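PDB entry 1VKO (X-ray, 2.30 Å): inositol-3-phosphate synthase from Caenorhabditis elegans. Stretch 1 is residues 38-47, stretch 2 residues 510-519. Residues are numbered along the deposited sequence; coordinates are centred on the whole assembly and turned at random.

Stretch 1 (38-47) VLESRFTYRK
Stretch 2, residues 510-519: TALAGFPSDT

How does the helix entering stretch 2 meet the strand? Stretch 1 is extended throughout, with phi between about -90° and -146° and psi between about 109° and 156°, so the CA-to-CB bonds of Leu39, Ser41 and Phe43 point toward stretch 2 and those of Glu40 and Arg42 away. Stretch 2 begins as the last turn of a helix, residues 510 to 513, running roughly against the strand's direction; residues 514 to 518 then run roughly along it. Thr510 makes no contact with the strand, but Thr510 O accepts backbone hydrogen bonds from Gly514 N and from Phe515 N, both at 2.9 Å, across the turn that closes the helix. Ala511 is the first to touch. Ala511 CA lies 6.2 Å from Phe43 CA, and Ala511 CB points toward the strand and sits over one face of the Phe43 ring, 4.2 Å from the ring centroid and 19° off the normal, a CH-pi contact. Ala511 CB is 4.0 Å from Phe43 CG, so the small methyl lets the helix backbone lie close to the buried aromatic, whose chi1 is t (169°) and chi2 67°.

What do the carbonyls at the end of the helix do? Ser41, buried and with chi1 t (-168°), donates a hydrogen bond from OG to Ala511 O at 2.8 Å, giving its hydroxyl a polar partner inside the contact. Leu512 and Ala513 have CA-to-CB bonds directed away from the strand and meet it through the backbone. Leu39, with chi1 t (-171°) and chi2 98°, brings CD2 to 3.4 Å from Leu512 O; Leu512 O also accepts a hydrogen bond from a water at 3.0 Å. The same water donates to Leu39 O at 2.9 Å and so bridges the two backbones.

Why is the turn after the helix made by glycine? Gly514 leaves helical geometry with phi 115° and psi -2°, where a CB would be jammed against the carbonyl O of Ala513. Gly514 CA passes 5.9 Å from Ser41 CA and 3.8 Å from Ser41 OG. Phe515 follows at phi -132° and psi 63°, its CA-to-CB bond directed away from the strand. Pro516, at phi -82° and psi 164° with a C-gamma endo pucker, has its CA-to-CB bond toward the strand and brings CG to 3.8 Å from Phe43 CD1. The Phe43 ring thus has apolar contacts with both the helix and the loop beyond it.

What fastens the far end? Ser517 is extended, its CA-to-CB bond away from the strand, but Asp518, at phi -105° and psi 41°, reaches the strand with its carboxylate. Its CB points sideways, and chi1 m (-70°) with chi2 -48° brings the carboxylate to Arg46. Arg46 CA and Asp518 CA are 11.4 Å apart, a gap spanned largely by Arg46, with chi1 m and chi2 and chi3 t. The resulting salt bridge is two-pronged: Arg46 NH1 donates to Asp518 OD1 at 3.1 Å, and Arg46 NH2 to Asp518 OD2 at 2.8 Å. Altogether the contact buries 344 Å², counting both sides.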

ATOM      1  N   VAL A  38      48.854  -4.273  20.856  1.00 36.42           N
ATOM      2  CA  VAL A  38      48.136  -5.180  19.980  1.00 36.78           C
ATOM      3  C   VAL A  38      47.586  -6.295  20.863  1.00 37.57           C
ATOM      4  O   VAL A  38      48.098  -6.524  21.959  1.00 39.13           O
ATOM      5  CB  VAL A  38      48.987  -5.722  18.761  1.00 36.91           C
ATOM      6  CG1 VAL A  38      50.191  -4.839  18.476  1.00 26.95           C
ATOM      7  CG2 VAL A  38      49.394  -7.172  18.940  1.00 35.59           C
ATOM      8  N   LEU A  39      46.527  -6.952  20.397  1.00 35.54           N
ATOM      9  CA  LEU A  39      45.871  -8.024  21.129  1.00 32.92           C
ATOM     10  C   LEU A  39      45.930  -9.320  20.326  1.00 32.23           C
ATOM     11  O   LEU A  39      45.426  -9.398  19.201  1.00 30.35           O
ATOM     12  CB  LEU A  39      44.412  -7.648  21.399  1.00 33.91           C
ATOM     13  CG  LEU A  39      43.611  -8.549  22.338  1.00 33.76           C
ATOM     14  CD1 LEU A  39      43.594  -7.955  23.724  1.00 43.29           C
ATOM     15  CD2 LEU A  39      42.208  -8.719  21.832  1.00 29.82           C
ATOM     16  N   GLU A  40      46.538 -10.340  20.916  1.00 33.13           N
ATOM     17  CA  GLU A  40      46.609 -11.652  20.280  1.00 34.70           C
ATOM     18  C   GLU A  40      45.475 -12.541  20.745  1.00 32.52           C
ATOM     19  O   GLU A  40      45.165 -12.607  21.939  1.00 31.72           O
ATOM     20  CB  GLU A  40      47.947 -12.343  20.537  1.00 35.58           C
ATOM     21  CG  GLU A  40      48.272 -13.426  19.511  1.00 43.15           C
ATOM     22  CD  GLU A  40      48.779 -14.725  20.135  1.00 56.67           C
ATOM     23  OE1 GLU A  40      49.738 -14.692  20.962  1.00 43.54           O
ATOM     24  OE2 GLU A  40      48.207 -15.787  19.777  1.00 61.13           O
ATOM     25  N   SER A  41      44.865 -13.235  19.795  1.00 30.80           N
ATOM     26  CA  SER A  41      43.620 -13.915  20.072  1.00 31.33           C
ATOM     27  C   SER A  41      43.513 -15.218  19.293  1.00 33.29           C
ATOM     28  O   SER A  41      43.419 -15.214  18.069  1.00 35.02           O
ATOM     29  CB  SER A  41      42.457 -12.983  19.726  1.00 30.65           C
ATOM     30  OG  SER A  41      41.241 -13.488  20.228  1.00 26.28           O
ATOM     31  N   ARG A  42      43.534 -16.334  20.007  1.00 34.57           N
ATOM     32  CA  ARG A  42      43.466 -17.645  19.366  1.00 36.00           C
ATOM     33  C   ARG A  42      42.014 -18.059  19.315  1.00 34.09           C
ATOM     34  O   ARG A  42      41.332 -18.053  20.331  1.00 33.72           O
ATOM     35  CB  ARG A  42      44.363 -18.680  20.088  1.00 36.63           C
ATOM     36  CG  ARG A  42      43.952 -20.171  19.971  1.00 41.28           C
ATOM     37  CD  ARG A  42      44.835 -21.139  20.784  1.00 60.19           C
ATOM     38  NE  ARG A  42      45.483 -20.513  21.958  1.00 70.39           N
ATOM     39  CZ  ARG A  42      46.734 -20.016  21.986  1.00 72.94           C
ATOM     40  NH1 ARG A  42      47.509 -20.061  20.908  1.00 77.03           N
ATOM     41  NH2 ARG A  42      47.219 -19.469  23.096  1.00 67.84           N
ATOM     42  N   PHE A  43      41.551 -18.384  18.113  1.00 34.35           N
ATOM     43  CA  PHE A  43      40.173 -18.803  17.874  1.00 33.55           C
ATOM     44  C   PHE A  43      40.175 -20.171  17.198  1.00 33.87           C
ATOM     45  O   PHE A  43      40.867 -20.361  16.213  1.00 37.64           O
ATOM     46  CB  PHE A  43      39.480 -17.758  17.000  1.00 32.99           C
ATOM     47  CG  PHE A  43      38.136 -18.186  16.465  1.00 32.48           C
ATOM     48  CD1 PHE A  43      37.051 -18.381  17.323  1.00 31.38           C
ATOM     49  CD2 PHE A  43      37.957 -18.385  15.097  1.00 27.36           C
ATOM     50  CE1 PHE A  43      35.806 -18.780  16.820  1.00 24.74           C
ATOM     51  CE2 PHE A  43      36.728 -18.788  14.595  1.00 28.41           C
ATOM     52  CZ  PHE A  43      35.650 -18.979  15.465  1.00 23.33           C
ATOM     53  N   THR A  44      39.427 -21.124  17.744  1.00 33.38           N
ATOM     54  CA  THR A  44      39.286 -22.447  17.150  1.00 31.44           C
ATOM     55  C   THR A  44      38.053 -22.466  16.250  1.00 32.51           C
ATOM     56  O   THR A  44      36.926 -22.409  16.740  1.00 32.52           O
ATOM     57  CB  THR A  44      39.197 -23.504  18.273  1.00 32.81           C
ATOM     58  OG1 THR A  44      40.490 -23.660  18.901  1.00 32.03           O
ATOM     59  CG2 THR A  44      38.880 -24.885  17.721  1.00 26.93           C
ATOM     60  N   TYR A  45      38.271 -22.518  14.929  1.00 32.84           N
ATOM     61  CA  TYR A  45      37.186 -22.427  13.927  1.00 30.10           C
ATOM     62  C   TYR A  45      36.539 -23.785  13.555  1.00 30.89           C
ATOM     63  O   TYR A  45      37.211 -24.710  13.092  1.00 31.53           O
ATOM     64  CB  TYR A  45      37.689 -21.665  12.683  1.00 30.27           C
ATOM     65  CG  TYR A  45      36.711 -21.575  11.515  1.00 24.48           C
ATOM     66  CD1 TYR A  45      35.487 -20.903  11.651  1.00 32.37           C
ATOM     67  CD2 TYR A  45      37.017 -22.148  10.272  1.00 26.31           C
ATOM     68  CE1 TYR A  45      34.582 -20.817  10.591  1.00 25.96           C
ATOM     69  CE2 TYR A  45      36.114 -22.061   9.185  1.00 27.39           C
ATOM     70  CZ  TYR A  45      34.905 -21.386   9.365  1.00 22.86           C
ATOM     71  OH  TYR A  45      34.011 -21.269   8.340  1.00 28.77           O
ATOM     72  N   ARG A  46      35.232 -23.903  13.761  1.00 31.55           N
ATOM     73  CA  ARG A  46      34.529 -25.151  13.466  1.00 31.76           C
ATOM     74  C   ARG A  46      34.044 -25.208  12.032  1.00 28.80           C
ATOM     75  O   ARG A  46      33.143 -24.473  11.661  1.00 31.19           O
ATOM     76  CB  ARG A  46      33.320 -25.329  14.389  1.00 33.80           C
ATOM     77  CG  ARG A  46      33.598 -25.353  15.894  1.00 37.40           C
ATOM     78  CD  ARG A  46      32.447 -25.994  16.638  1.00 35.32           C
ATOM     79  NE  ARG A  46      32.319 -25.627  18.040  1.00 54.96           N
ATOM     80  CZ  ARG A  46      31.454 -24.729  18.518  1.00 63.87           C
ATOM     81  NH1 ARG A  46      30.641 -24.043  17.709  1.00 57.42           N
ATOM     82  NH2 ARG A  46      31.425 -24.498  19.823  1.00 65.07           N
ATOM     83  N   LYS A  47      34.619 -26.097  11.230  1.00 29.53           N
ATOM     84  CA  LYS A  47      34.267 -26.189   9.798  1.00 29.63           C
ATOM     85  C   LYS A  47      33.959 -27.614   9.403  1.00 29.89           C
ATOM     86  O   LYS A  47      34.688 -28.532   9.765  1.00 34.23           O
ATOM     87  CB  LYS A  47      35.390 -25.640   8.904  1.00 27.25           C
ATOM     88  CG  LYS A  47      35.118 -25.798   7.419  1.00 26.48           C
ATOM     89  CD  LYS A  47      36.116 -25.077   6.540  1.00 24.89           C
ATOM     90  CE  LYS A  47      36.212 -25.728   5.147  1.00 36.46           C
ATOM     91  NZ  LYS A  47      34.937 -25.807   4.353  1.00 37.53           N
ATOM     92  N   THR A 510      33.987 -10.500  17.699  1.00 30.44           N
ATOM     93  CA  THR A 510      34.029 -11.148  19.007  1.00 28.78           C
ATOM     94  C   THR A 510      35.190 -12.109  19.101  1.00 29.78           C
ATOM     95  O   THR A 510      35.862 -12.131  20.136  1.00 31.50           O
ATOM     96  CB  THR A 510      32.692 -11.752  19.469  1.00 27.50           C
ATOM     97  OG1 THR A 510      32.135 -12.618  18.479  1.00 33.91           O
ATOM     98  CG2 THR A 510      31.662 -10.664  19.585  1.00 28.12           C
ATOM     99  N   ALA A 511      35.446 -12.860  18.026  1.00 28.88           N
ATOM    100  CA  ALA A 511      36.663 -13.695  17.873  1.00 28.48           C
ATOM    101  C   ALA A 511      37.976 -12.909  18.033  1.00 31.67           C
ATOM    102  O   ALA A 511      38.885 -13.347  18.763  1.00 31.93           O
ATOM    103  CB  ALA A 511      36.651 -14.425  16.534  1.00 24.83           C
ATOM    104  N   LEU A 512      38.078 -11.759  17.357  1.00 32.20           N
ATOM    105  CA  LEU A 512      39.191 -10.823  17.592  1.00 31.49           C
ATOM    106  C   LEU A 512      39.337 -10.432  19.060  1.00 32.32           C
ATOM    107  O   LEU A 512      40.446 -10.509  19.602  1.00 33.80           O
ATOM    108  CB  LEU A 512      39.088  -9.562  16.724  1.00 29.04           C
ATOM    109  CG  LEU A 512      39.008  -9.833  15.218  1.00 28.27           C
ATOM    110  CD1 LEU A 512      38.576  -8.596  14.463  1.00 22.01           C
ATOM    111  CD2 LEU A 512      40.300 -10.383  14.659  1.00 20.41           C
ATOM    112  N   ALA A 513      38.227 -10.039  19.696  1.00 30.19           N
ATOM    113  CA  ALA A 513      38.236  -9.507  21.077  1.00 27.90           C
ATOM    114  C   ALA A 513      38.432 -10.551  22.155  1.00 28.78           C
ATOM    115  O   ALA A 513      38.818 -10.195  23.277  1.00 27.22           O
ATOM    116  CB  ALA A 513      36.977  -8.708  21.374  1.00 27.13           C
ATOM    117  N   GLY A 514      38.135 -11.812  21.826  1.00 29.20           N
ATOM    118  CA  GLY A 514      38.406 -12.957  22.701  1.00 29.46           C
ATOM    119  C   GLY A 514      37.178 -13.696  23.213  1.00 32.29           C
ATOM    120  O   GLY A 514      37.288 -14.701  23.916  1.00 32.57           O
ATOM    121  N   PHE A 515      35.992 -13.223  22.852  1.00 34.51           N
ATOM    122  CA  PHE A 515      34.766 -13.813  23.417  1.00 31.76           C
ATOM    123  C   PHE A 515      33.657 -14.162  22.410  1.00 31.73           C
ATOM    124  O   PHE A 515      32.568 -13.586  22.481  1.00 33.54           O
ATOM    125  CB  PHE A 515      34.228 -12.957  24.577  1.00 28.70           C
ATOM    126  CG  PHE A 515      34.208 -11.467  24.305  1.00 23.95           C
ATOM    127  CD1 PHE A 515      33.205 -10.904  23.529  1.00 15.45           C
ATOM    128  CD2 PHE A 515      35.156 -10.625  24.890  1.00 19.18           C
ATOM    129  CE1 PHE A 515      33.148  -9.543  23.301  1.00 21.27           C
ATOM    130  CE2 PHE A 515      35.119  -9.245  24.659  1.00 11.82           C
ATOM    131  CZ  PHE A 515      34.099  -8.706  23.870  1.00 17.36           C
ATOM    132  N   PRO A 516      33.928 -15.083  21.484  1.00 27.97           N
ATOM    133  CA  PRO A 516      32.895 -15.578  20.590  1.00 29.77           C
ATOM    134  C   PRO A 516      32.153 -16.633  21.343  1.00 30.55           C
ATOM    135  O   PRO A 516      32.690 -17.093  22.319  1.00 33.51           O
ATOM    136  CB  PRO A 516      33.684 -16.221  19.427  1.00 29.68           C
ATOM    137  CG  PRO A 516      35.111 -16.512  20.005  1.00 27.06           C
ATOM    138  CD  PRO A 516      35.246 -15.695  21.227  1.00 26.71           C
ATOM    139  N   SER A 517      30.957 -17.034  20.883  1.00 31.21           N
ATOM    140  CA  SER A 517      30.125 -18.044  21.571  1.00 30.41           C
ATOM    141  C   SER A 517      29.090 -18.762  20.691  1.00 32.62           C
ATOM    142  O   SER A 517      28.978 -18.514  19.477  1.00 36.54           O
ATOM    143  CB  SER A 517      29.390 -17.402  22.732  1.00 28.55           C
ATOM    144  OG  SER A 517      28.337 -16.600  22.254  1.00 32.80           O
ATOM    145  N   ASP A 518      28.331 -19.650  21.318  1.00 30.93           N
ATOM    146  CA  ASP A 518      27.183 -20.274  20.681  1.00 31.54           C
ATOM    147  C   ASP A 518      25.881 -19.690  21.189  1.00 31.65           C
ATOM    148  O   ASP A 518      24.901 -20.413  21.421  1.00 32.03           O
ATOM    149  CB  ASP A 518      27.204 -21.764  20.962  1.00 33.84           C
ATOM    150  CG  ASP A 518      28.316 -22.460  20.239  1.00 34.03           C
ATOM    151  OD1 ASP A 518      28.475 -22.218  19.021  1.00 35.64           O
ATOM    152  OD2 ASP A 518      29.066 -23.269  20.810  1.00 41.30           O
ATOM    153  N   THR A 519      25.864 -18.376  21.364  1.00 30.61           N
ATOM    154  CA  THR A 519      24.727 -17.731  22.003  1.00 30.66           C
ATOM    155  C   THR A 519      23.522 -17.599  21.085  1.00 31.14           C
ATOM    156  O   THR A 519      22.515 -17.015  21.489  1.00 34.43           O
ATOM    157  CB  THR A 519      25.142 -16.356  22.620  1.00 32.09           C
ATOM    158  OG1 THR A 519      24.047 -15.791  23.330  1.00 36.12           O
ATOM    159  CG2 THR A 519      25.454 -15.314  21.547  1.00 22.20           C
TER
HETATM  160  O   HOH W   1      42.909  -9.998  17.959  1.00 28.05           O